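Local coordinates for phosphoribulokinase 1 (Rhodobacter sphaeroides, PDB 1A7J), which catalyses the ATP-dependent phosphorylation of D-ribulose 5-phosphate to D-ribulose 1,5-bisphosphate in the Calvin cycle, at residues Leu150-Val155 against Ile204-Val209; Thr225-Val230 against Pro264-Asp269; Val232-Asn237 against Ala258-Val263. All coordinates share one frame; numbering follows the deposited sequence.

In the fold
The three contacts follow one another across neighbouring strands of a mixed beta-sheet, from 150-156 to 260-264. Interaction 1 pairs strands 150-156 and 204-210 in parallel; interaction 3 joins strands 229-235 and 260-264 antiparallel, with its centre about 10 Å from that of interaction 1. Strands 204-210 and 229-235 adjoin, with Phe206 packed on Ile233. Interaction 2 lies at the start of strand 229-235, where the turn before it meets the approach to helix 268-284, its centre about 14 Å from interaction 1 and 16 Å from interaction 3. Interaction 1 is nearest the active site: the side chain of Val155 lies about 11 Å from that of catalytic-site residue Arg187, and Val154 touches Ser13 of the predicted ATP site.

Interaction 1 (Leu150-Val155 against Ile204-Val209); sequences LKIGVV and INFQRV
Strands 150-155 and 204-209 run side by side in the same direction, their axes 4.6 Å apart at the closest point and 8° from parallel. Ile152 pairs with Ile204, Gly153 with Asn205, Val154 with Phe206 and Val155 with Gln207. Five backbone hydrogen bonds follow this register. The ladder begins with a long bond from Ile204 N to Lys151 O (3.3 Å). Gly153 and Val155 then each use both N-H and C=O, straddling one partner residue at a time; Phe206 N to Gly153 O is the shortest (2.7 Å) and the straightest of the set. Ile152, Val154, Ile204 and Phe206 share an apolar face. Phe206 CG lies beside its own backbone N, anti to the carbonyl carbon (chi1 -67°), which brings the ring alongside Ile152 and sets Gly153 O at its edge, in plane. Ile152 CG2, anti to its backbone N, approaches Phe206 CD1 obliquely at 3.7 Å, whereas Val154 CG1 meets Phe206 CB more loosely at 4.4 Å. Leu268 and Met272 of helix 268-284 also pack on Phe206. On the reverse face, Gly153 leaves room for the amide of Asn205, whose OD1 lies 3.8 Å from Gly153 CA and is hydrogen-bonded to Thr202 OG1; a beta carbon on Gly153 would clash with that oxygen. Helices 158-168 and 180-195 lie in the connection, so the two parallel neighbours are joined by a beta-alpha-beta crossover connection, in the parallel core of a P-loop kinase fold, with Val154 touching Ser13 of the predicted ATP-binding loop.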
loop_
_atom_site.group_PDB
_atom_site.type_symbol
_atom_site.label_atom_id
_atom_site.label_comp_id
_atom_site.label_asym_id
_atom_site.label_seq_id
_atom_site.Cartn_x
_atom_site.Cartn_y
_atom_site.Cartn_z
ATOM N N LEU A 150 -10.753 -6.798 4.616
ATOM C CA LEU A 150 -10.849 -5.386 4.302
ATOM C C LEU A 150 -9.654 -5.030 3.442
ATOM O O LEU A 150 -8.539 -5.447 3.715
ATOM C CB LEU A 150 -10.865 -4.561 5.587
ATOM C CG LEU A 150 -11.177 -3.063 5.511
ATOM C CD1 LEU A 150 -12.527 -2.814 4.859
ATOM C CD2 LEU A 150 -11.174 -2.506 6.922
ATOM N N LYS A 151 -9.942 -4.509 2.268
ATOM C CA LYS A 151 -8.903 -4.110 1.363
ATOM C C LYS A 151 -9.047 -2.615 1.057
ATOM O O LYS A 151 -10.134 -2.146 0.704
ATOM C CB LYS A 151 -9.018 -4.946 0.101
ATOM C CG LYS A 151 -8.859 -6.406 0.361
ATOM C CD LYS A 151 -9.154 -7.182 -0.878
ATOM C CE LYS A 151 -10.633 -7.427 -1.008
ATOM N NZ LYS A 151 -11.216 -7.962 0.261
ATOM N N ILE A 152 -8.040 -1.856 1.472
ATOM C CA ILE A 152 -8.009 -0.417 1.278
ATOM C C ILE A 152 -6.957 -0.088 0.238
ATOM O O ILE A 152 -5.934 -0.771 0.123
ATOM C CB ILE A 152 -7.644 0.287 2.582
ATOM C CG1 ILE A 152 -8.671 -0.046 3.652
ATOM C CG2 ILE A 152 -7.564 1.773 2.383
ATOM C CD1 ILE A 152 -8.091 -0.882 4.743
ATOM N N GLY A 153 -7.227 0.921 -0.564
ATOM C CA GLY A 153 -6.240 1.331 -1.537
ATOM C C GLY A 153 -5.854 2.747 -1.223
ATOM O O GLY A 153 -6.707 3.577 -0.993
ATOM N N VAL A 154 -4.575 3.002 -1.080
ATOM C CA VAL A 154 -4.136 4.366 -0.953
ATOM C C VAL A 154 -3.202 4.668 -2.105
ATOM O O VAL A 154 -2.102 4.141 -2.161
ATOM C CB VAL A 154 -3.418 4.577 0.366
ATOM C CG1 VAL A 154 -3.307 6.062 0.642
ATOM C CG2 VAL A 154 -4.185 3.882 1.488
ATOM N N VAL A 155 -3.673 5.466 -3.049
ATOM C CA VAL A 155 -3.046 5.612 -4.356
ATOM C C VAL A 155 -2.942 7.105 -4.693
ATOM O O VAL A 155 -3.909 7.828 -4.518
ATOM C CB VAL A 155 -3.924 4.968 -5.451
ATOM C CG1 VAL A 155 -3.087 4.176 -6.374
ATOM C CG2 VAL A 155 -4.978 4.105 -4.845
ATOM N N ILE A 204 -12.325 0.114 -0.258
ATOM C CA ILE A 204 -12.359 1.578 -0.184
ATOM C C ILE A 204 -11.080 2.112 -0.778
ATOM O O ILE A 204 -10.015 1.667 -0.394
ATOM C CB ILE A 204 -12.443 2.055 1.269
ATOM C CG1 ILE A 204 -13.681 1.465 1.934
ATOM C CG2 ILE A 204 -12.530 3.565 1.317
ATOM C CD1 ILE A 204 -14.034 2.105 3.248
ATOM N N ASN A 205 -11.171 3.025 -1.739
ATOM C CA ASN A 205 -9.970 3.672 -2.243
ATOM C C ASN A 205 -9.867 5.066 -1.684
ATOM O O ASN A 205 -10.841 5.780 -1.645
ATOM C CB ASN A 205 -9.989 3.769 -3.756
ATOM C CG ASN A 205 -9.854 2.435 -4.434
ATOM O OD1 ASN A 205 -9.148 1.554 -3.963
ATOM N ND2 ASN A 205 -10.432 2.325 -5.614
ATOM N N PHE A 206 -8.667 5.450 -1.277
ATOM C CA PHE A 206 -8.318 6.830 -1.003
ATOM C C PHE A 206 -7.366 7.307 -2.110
ATOM O O PHE A 206 -6.274 6.784 -2.221
ATOM C CB PHE A 206 -7.620 6.876 0.351
ATOM C CG PHE A 206 -8.522 6.529 1.522
ATOM C CD1 PHE A 206 -8.845 5.209 1.806
ATOM C CD2 PHE A 206 -9.013 7.524 2.360
ATOM C CE1 PHE A 206 -9.628 4.904 2.898
ATOM C CE2 PHE A 206 -9.787 7.219 3.445
ATOM C CZ PHE A 206 -10.098 5.912 3.710
ATOM N N GLN A 207 -7.769 8.244 -2.966
ATOM C CA GLN A 207 -6.895 8.665 -4.071
ATOM C C GLN A 207 -6.380 10.083 -3.908
ATOM O O GLN A 207 -7.164 11.003 -3.826
ATOM C CB GLN A 207 -7.609 8.552 -5.426
ATOM C CG GLN A 207 -6.639 8.634 -6.602
ATOM C CD GLN A 207 -7.323 8.762 -7.939
ATOM O OE1 GLN A 207 -8.487 9.134 -8.018
ATOM N NE2 GLN A 207 -6.599 8.470 -9.001
ATOM N N ARG A 208 -5.063 10.246 -3.844
ATOM C CA ARG A 208 -4.440 11.514 -3.536
ATOM C C ARG A 208 -4.253 12.301 -4.815
ATOM O O ARG A 208 -3.506 11.897 -5.689
ATOM C CB ARG A 208 -3.099 11.267 -2.847
ATOM C CG ARG A 208 -2.408 12.532 -2.380
ATOM C CD ARG A 208 -1.900 12.414 -0.944
ATOM N NE ARG A 208 -2.342 13.548 -0.115
ATOM C CZ ARG A 208 -2.377 13.540 1.220
ATOM N NH1 ARG A 208 -1.769 12.582 1.905
ATOM N NH2 ARG A 208 -2.968 14.523 1.875
ATOM N N VAL A 209 -4.949 13.420 -4.924
ATOM C CA VAL A 209 -4.996 14.195 -6.159
ATOM C C VAL A 209 -4.456 15.602 -5.914
ATOM O O VAL A 209 -5.088 16.363 -5.188
ATOM C CB VAL A 209 -6.431 14.382 -6.608
ATOM C CG1 VAL A 209 -6.480 14.654 -8.060
ATOM C CG2 VAL A 209 -7.241 13.196 -6.250
#

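Interaction 2 (Thr225-Val230 against Pro264-Asp269); sequences TADESV and PGNKLD
Gly265 is the tight point between the turn 225-228 and the segment that leads into helix 268-284. Its N-H reaches Ser229 O at 3.0 Å, but the bond is weak, bent to 130° at the hydrogen. Beside it, Gly265 CA sits 3.4 Å from Ala226 O in a CA-H...O contact, so two carbonyl oxygens crowd the glycine together. A beta carbon there would point into both and come within 2.3 Å of Ala226 O, which only a residue without a side chain avoids. Ala226 answers with its own methyl: its CB points toward the other segment and rests 3.5 Å from Gly265 O. Ala226 O is already well supplied within its own turn, accepting from the backbone N of Ser229 and from Ser229 OG at 3.0 Å, the hydroxyl standing 37° above the carbonyl plane. Ser229 OG is bound in addition by Arg208 NE, which fixes the hydroxyl between the turn and the neighbouring strand. Away from this point the contact slackens. Asp227 and Asn266, both exposed, lie side by side and point the same way with their planes 47° apart, and Asp227 OD1 stays 4.1 Å from Asn266 OD1. Val230 and Pro264 form an antiparallel non-hydrogen-bonded pair whose side chains diverge, leaving Val230 CG1 4.4 Å from Pro264 CA. Gly265 itself sits in a turn closed by Lys267 N bonding to Pro264 O at 3.0 Å, and Lys267 takes the N-cap position of helix 268-284. In that helix Leu268 packs on Arg208 of strand 204-210, while Asp269 OD1 is hydrogen-bonded to Thr24 of helix 21-32.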
loop_
_atom_site.group_PDB
_atom_site.type_symbol
_atom_site.label_atom_id
_atom_site.label_comp_id
_atom_site.label_asym_id
_atom_site.label_seq_id
_atom_site.Cartn_x
_atom_site.Cartn_y
_atom_site.Cartn_z
ATOM N N THR A 225 2.470 19.049 -1.093
ATOM C CA THR A 225 2.184 18.740 0.311
ATOM C C THR A 225 0.748 18.267 0.477
ATOM O O THR A 225 -0.047 18.400 -0.424
ATOM C CB THR A 225 2.392 19.985 1.216
ATOM O OG1 THR A 225 1.474 21.018 0.842
ATOM C CG2 THR A 225 3.806 20.516 1.072
ATOM N N ALA A 226 0.387 17.790 1.655
ATOM C CA ALA A 226 -1.015 17.467 1.903
ATOM C C ALA A 226 -1.925 18.641 1.592
ATOM O O ALA A 226 -2.981 18.474 0.999
ATOM C CB ALA A 226 -1.216 17.021 3.349
ATOM N N ASP A 227 -1.497 19.842 1.938
ATOM C CA ASP A 227 -2.371 20.984 1.800
ATOM C C ASP A 227 -2.684 21.262 0.344
ATOM O O ASP A 227 -3.771 21.742 0.021
ATOM C CB ASP A 227 -1.762 22.221 2.444
ATOM C CG ASP A 227 -2.533 23.464 2.135
ATOM O OD1 ASP A 227 -3.646 23.610 2.662
ATOM O OD2 ASP A 227 -2.076 24.260 1.294
ATOM N N GLU A 228 -1.760 20.915 -0.536
ATOM C CA GLU A 228 -1.904 21.218 -1.947
ATOM C C GLU A 228 -2.541 20.078 -2.705
ATOM O O GLU A 228 -2.448 20.022 -3.917
ATOM C CB GLU A 228 -0.537 21.560 -2.544
ATOM C CG GLU A 228 0.095 22.823 -1.908
ATOM C CD GLU A 228 1.574 22.958 -2.151
ATOM O OE1 GLU A 228 2.256 21.939 -2.211
ATOM O OE2 GLU A 228 2.072 24.087 -2.250
ATOM N N SER A 229 -3.263 19.205 -2.018
ATOM C CA SER A 229 -3.960 18.115 -2.694
ATOM C C SER A 229 -5.331 17.857 -2.070
ATOM O O SER A 229 -5.628 18.422 -1.013
ATOM C CB SER A 229 -3.111 16.849 -2.623
ATOM O OG SER A 229 -2.785 16.518 -1.288
ATOM N N VAL A 230 -6.219 17.156 -2.794
ATOM C CA VAL A 230 -7.424 16.549 -2.190
ATOM C C VAL A 230 -7.387 15.044 -2.306
ATOM O O VAL A 230 -6.693 14.497 -3.158
ATOM C CB VAL A 230 -8.776 17.003 -2.832
ATOM C CG1 VAL A 230 -9.041 18.463 -2.575
ATOM C CG2 VAL A 230 -8.783 16.698 -4.305
ATOM N N PRO A 264 -10.352 17.605 1.871
ATOM C CA PRO A 264 -9.043 18.260 1.851
ATOM C C PRO A 264 -7.897 17.350 2.294
ATOM O O PRO A 264 -8.062 16.575 3.228
ATOM C CB PRO A 264 -9.224 19.435 2.801
ATOM C CG PRO A 264 -10.691 19.464 3.150
ATOM C CD PRO A 264 -11.398 18.568 2.205
ATOM N N GLY A 265 -6.726 17.498 1.664
ATOM C CA GLY A 265 -5.630 16.543 1.818
ATOM C C GLY A 265 -4.961 16.569 3.171
ATOM O O GLY A 265 -4.360 15.596 3.608
ATOM N N ASN A 266 -5.106 17.694 3.856
ATOM C CA ASN A 266 -4.613 17.850 5.210
ATOM C C ASN A 266 -5.521 17.197 6.238
ATOM O O ASN A 266 -5.180 17.167 7.420
ATOM C CB ASN A 266 -4.415 19.328 5.538
ATOM C CG ASN A 266 -5.605 20.173 5.153
ATOM O OD1 ASN A 266 -5.866 20.405 3.965
ATOM N ND2 ASN A 266 -6.335 20.656 6.150
ATOM N N LYS A 267 -6.553 16.495 5.762
ATOM C CA LYS A 267 -7.545 15.848 6.628
ATOM C C LYS A 267 -7.728 14.361 6.359
ATOM O O LYS A 267 -8.702 13.766 6.802
ATOM C CB LYS A 267 -8.903 16.543 6.497
ATOM C CG LYS A 267 -9.366 17.260 7.765
ATOM C CD LYS A 267 -9.767 18.676 7.448
ATOM C CE LYS A 267 -10.129 19.432 8.724
ATOM N NZ LYS A 267 -8.941 19.805 9.511
ATOM N N LEU A 268 -6.768 13.749 5.678
ATOM C CA LEU A 268 -6.758 12.308 5.510
ATOM C C LEU A 268 -6.787 11.547 6.846
ATOM O O LEU A 268 -7.636 10.667 7.058
ATOM C CB LEU A 268 -5.514 11.914 4.715
ATOM C CG LEU A 268 -5.354 10.439 4.325
ATOM C CD1 LEU A 268 -6.585 9.944 3.595
ATOM C CD2 LEU A 268 -4.112 10.275 3.457
ATOM N N ASP A 269 -5.818 11.838 7.713
ATOM C CA ASP A 269 -5.728 11.187 9.009
ATOM C C ASP A 269 -7.066 11.170 9.768
ATOM O O ASP A 269 -7.384 10.178 10.416
ATOM C CB ASP A 269 -4.640 11.848 9.861
ATOM C CG ASP A 269 -4.615 11.322 11.289
ATOM O OD1 ASP A 269 -4.048 10.233 11.513
ATOM O OD2 ASP A 269 -5.176 11.991 12.191
#

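Interaction 3 (Val232-Asn237 against Ala258-Val263); sequences VIRFRN and ANSIVV
This is a buried antiparallel strand pairing in the antiparallel part of the mixed sheet, where strand 232-235 meets strand 260-263 at 163° between their directions. Ile233 and Ile261 form the hydrogen-bonded pair, with Ile233 N to Ile261 O at 2.8 Å nearly along the C=O axis, and Ile261 N to Ile233 O at 2.9 Å. Val232 with Val262 and Arg234 with Ser260 are the non-hydrogen-bonded pairs to either side. The ladder ends at Asn259, whose O accepts from Phe235 N at 3.2 Å and also lies at the edge of the Phe235 ring. Asn259 CG occupies the crowded position between backbone N and carbonyl carbon, which swings the amide back across the strand end so that ND2 donates a weak bond to Phe235 O (3.4 Å). The same ND2 lies 3.6 Å from Arg234 CG, the arginine running alongside with its guanidinium plane 80° from the amide. An alanine in place of Asn259 would remove the ND2 bond and the amide packed along Arg234, and would probably loosen this end of the ladder. On the opposite face from Arg234, Ile233 CB touches Ile261 CG2 at 3.6 Å, the two side chains lying side by side, and Ile233 CD1 reaches Val263 CB at 4.1 Å, crossing it obliquely. Ile233 also packs on Ile204 and Phe206 of strand 204-210 and on Ala271 and Ile275 of helix 268-284, while Val262 touches Trp254 and Ser256 of strand 254-257, one of the two edge strands of the sheet within this chain.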
loop_
_atom_site.group_PDB
_atom_site.type_symbol
_atom_site.label_atom_id
_atom_site.label_comp_id
_atom_site.label_asym_id
_atom_site.label_seq_id
_atom_site.Cartn_x
_atom_site.Cartn_y
_atom_site.Cartn_z
ATOM N N VAL A 232 -9.878 11.748 -2.794
ATOM C CA VAL A 232 -11.169 11.170 -3.136
ATOM C C VAL A 232 -11.279 9.860 -2.378
ATOM O O VAL A 232 -10.406 9.007 -2.504
ATOM C CB VAL A 232 -11.236 10.836 -4.635
ATOM C CG1 VAL A 232 -12.592 10.402 -5.008
ATOM C CG2 VAL A 232 -10.806 12.045 -5.462
ATOM N N ILE A 233 -12.330 9.689 -1.584
ATOM C CA ILE A 233 -12.520 8.426 -0.891
ATOM C C ILE A 233 -13.741 7.767 -1.474
ATOM O O ILE A 233 -14.836 8.266 -1.307
ATOM C CB ILE A 233 -12.719 8.630 0.598
ATOM C CG1 ILE A 233 -11.645 9.558 1.137
ATOM C CG2 ILE A 233 -12.601 7.313 1.310
ATOM C CD1 ILE A 233 -12.040 10.223 2.427
ATOM N N ARG A 234 -13.530 6.784 -2.339
ATOM C CA ARG A 234 -14.634 6.053 -2.934
ATOM C C ARG A 234 -14.881 4.701 -2.272
ATOM O O ARG A 234 -13.958 3.893 -2.170
ATOM C CB ARG A 234 -14.389 5.841 -4.412
ATOM C CG ARG A 234 -15.678 5.613 -5.144
ATOM C CD ARG A 234 -15.499 4.944 -6.460
ATOM N NE ARG A 234 -14.890 3.653 -6.278
ATOM C CZ ARG A 234 -15.314 2.540 -6.837
ATOM N NH1 ARG A 234 -16.255 2.556 -7.775
ATOM N NH2 ARG A 234 -14.732 1.412 -6.489
ATOM N N PHE A 235 -16.134 4.464 -1.867
ATOM C CA PHE A 235 -16.574 3.179 -1.332
ATOM C C PHE A 235 -17.137 2.269 -2.421
ATOM O O PHE A 235 -18.173 2.568 -3.012
ATOM C CB PHE A 235 -17.640 3.365 -0.254
ATOM C CG PHE A 235 -17.197 4.200 0.908
ATOM C CD1 PHE A 235 -16.883 5.548 0.740
ATOM C CD2 PHE A 235 -17.061 3.641 2.172
ATOM C CE1 PHE A 235 -16.435 6.319 1.807
ATOM C CE2 PHE A 235 -16.606 4.412 3.247
ATOM C CZ PHE A 235 -16.291 5.744 3.055
ATOM N N ARG A 236 -16.530 1.093 -2.581
ATOM C CA ARG A 236 -17.060 0.011 -3.431
ATOM C C ARG A 236 -18.570 -0.111 -3.250
ATOM O O ARG A 236 -19.316 -0.178 -4.224
ATOM C CB ARG A 236 -16.406 -1.336 -3.055
ATOM C CG ARG A 236 -16.162 -2.316 -4.217
ATOM C CD ARG A 236 -16.407 -3.822 -3.857
ATOM N NE ARG A 236 -15.607 -4.373 -2.741
ATOM C CZ ARG A 236 -14.708 -5.359 -2.850
ATOM N NH1 ARG A 236 -14.174 -5.658 -4.031
ATOM N NH2 ARG A 236 -14.249 -5.974 -1.761
ATOM N N ASN A 237 -19.014 -0.201 -1.999
ATOM C CA ASN A 237 -20.439 -0.238 -1.703
ATOM C C ASN A 237 -20.741 0.681 -0.544
ATOM O O ASN A 237 -20.216 0.507 0.561
ATOM C CB ASN A 237 -20.899 -1.660 -1.374
ATOM C CG ASN A 237 -22.374 -1.730 -0.999
ATOM O OD1 ASN A 237 -23.264 -1.478 -1.814
ATOM N ND2 ASN A 237 -22.633 -2.137 0.228
ATOM N N ALA A 258 -22.461 9.732 -5.794
ATOM C CA ALA A 258 -23.276 9.281 -4.674
ATOM C C ALA A 258 -22.476 8.384 -3.757
ATOM O O ALA A 258 -22.906 8.085 -2.659
ATOM C CB ALA A 258 -24.512 8.559 -5.170
ATOM N N ASN A 259 -21.303 7.968 -4.216
ATOM C CA ASN A 259 -20.496 6.994 -3.503
ATOM C C ASN A 259 -19.073 7.398 -3.269
ATOM O O ASN A 259 -18.268 6.542 -2.943
ATOM C CB ASN A 259 -20.505 5.649 -4.235
ATOM C CG ASN A 259 -19.576 5.605 -5.450
ATOM O OD1 ASN A 259 -19.422 6.575 -6.181
ATOM N ND2 ASN A 259 -19.060 4.425 -5.730
ATOM N N SER A 260 -18.744 8.681 -3.414
ATOM C CA SER A 260 -17.398 9.132 -3.068
ATOM C C SER A 260 -17.322 10.519 -2.460
ATOM O O SER A 260 -18.045 11.409 -2.854
ATOM C CB SER A 260 -16.465 9.017 -4.280
ATOM O OG SER A 260 -16.786 9.928 -5.301
ATOM N N ILE A 261 -16.523 10.666 -1.420
ATOM C CA ILE A 261 -16.414 11.943 -0.739
ATOM C C ILE A 261 -15.047 12.542 -1.058
ATOM O O ILE A 261 -14.051 11.805 -1.108
ATOM C CB ILE A 261 -16.584 11.747 0.796
ATOM C CG1 ILE A 261 -16.601 13.103 1.528
ATOM C CG2 ILE A 261 -15.500 10.872 1.313
ATOM C CD1 ILE A 261 -17.111 13.045 2.975
ATOM N N VAL A 262 -15.009 13.824 -1.423
ATOM C CA VAL A 262 -13.728 14.516 -1.567
ATOM C C VAL A 262 -13.381 15.288 -0.296
ATOM O O VAL A 262 -14.199 16.009 0.245
ATOM C CB VAL A 262 -13.719 15.476 -2.774
ATOM C CG1 VAL A 262 -12.330 16.007 -2.991
ATOM C CG2 VAL A 262 -14.193 14.746 -4.009
ATOM N N VAL A 263 -12.142 15.173 0.145
ATOM C CA VAL A 263 -11.764 15.603 1.469
ATOM C C VAL A 263 -10.444 16.362 1.359
ATOM O O VAL A 263 -9.524 15.881 0.715
ATOM C CB VAL A 263 -11.656 14.331 2.332
ATOM C CG1 VAL A 263 -10.352 14.238 3.073
ATOM C CG2 VAL A 263 -12.823 14.277 3.297
#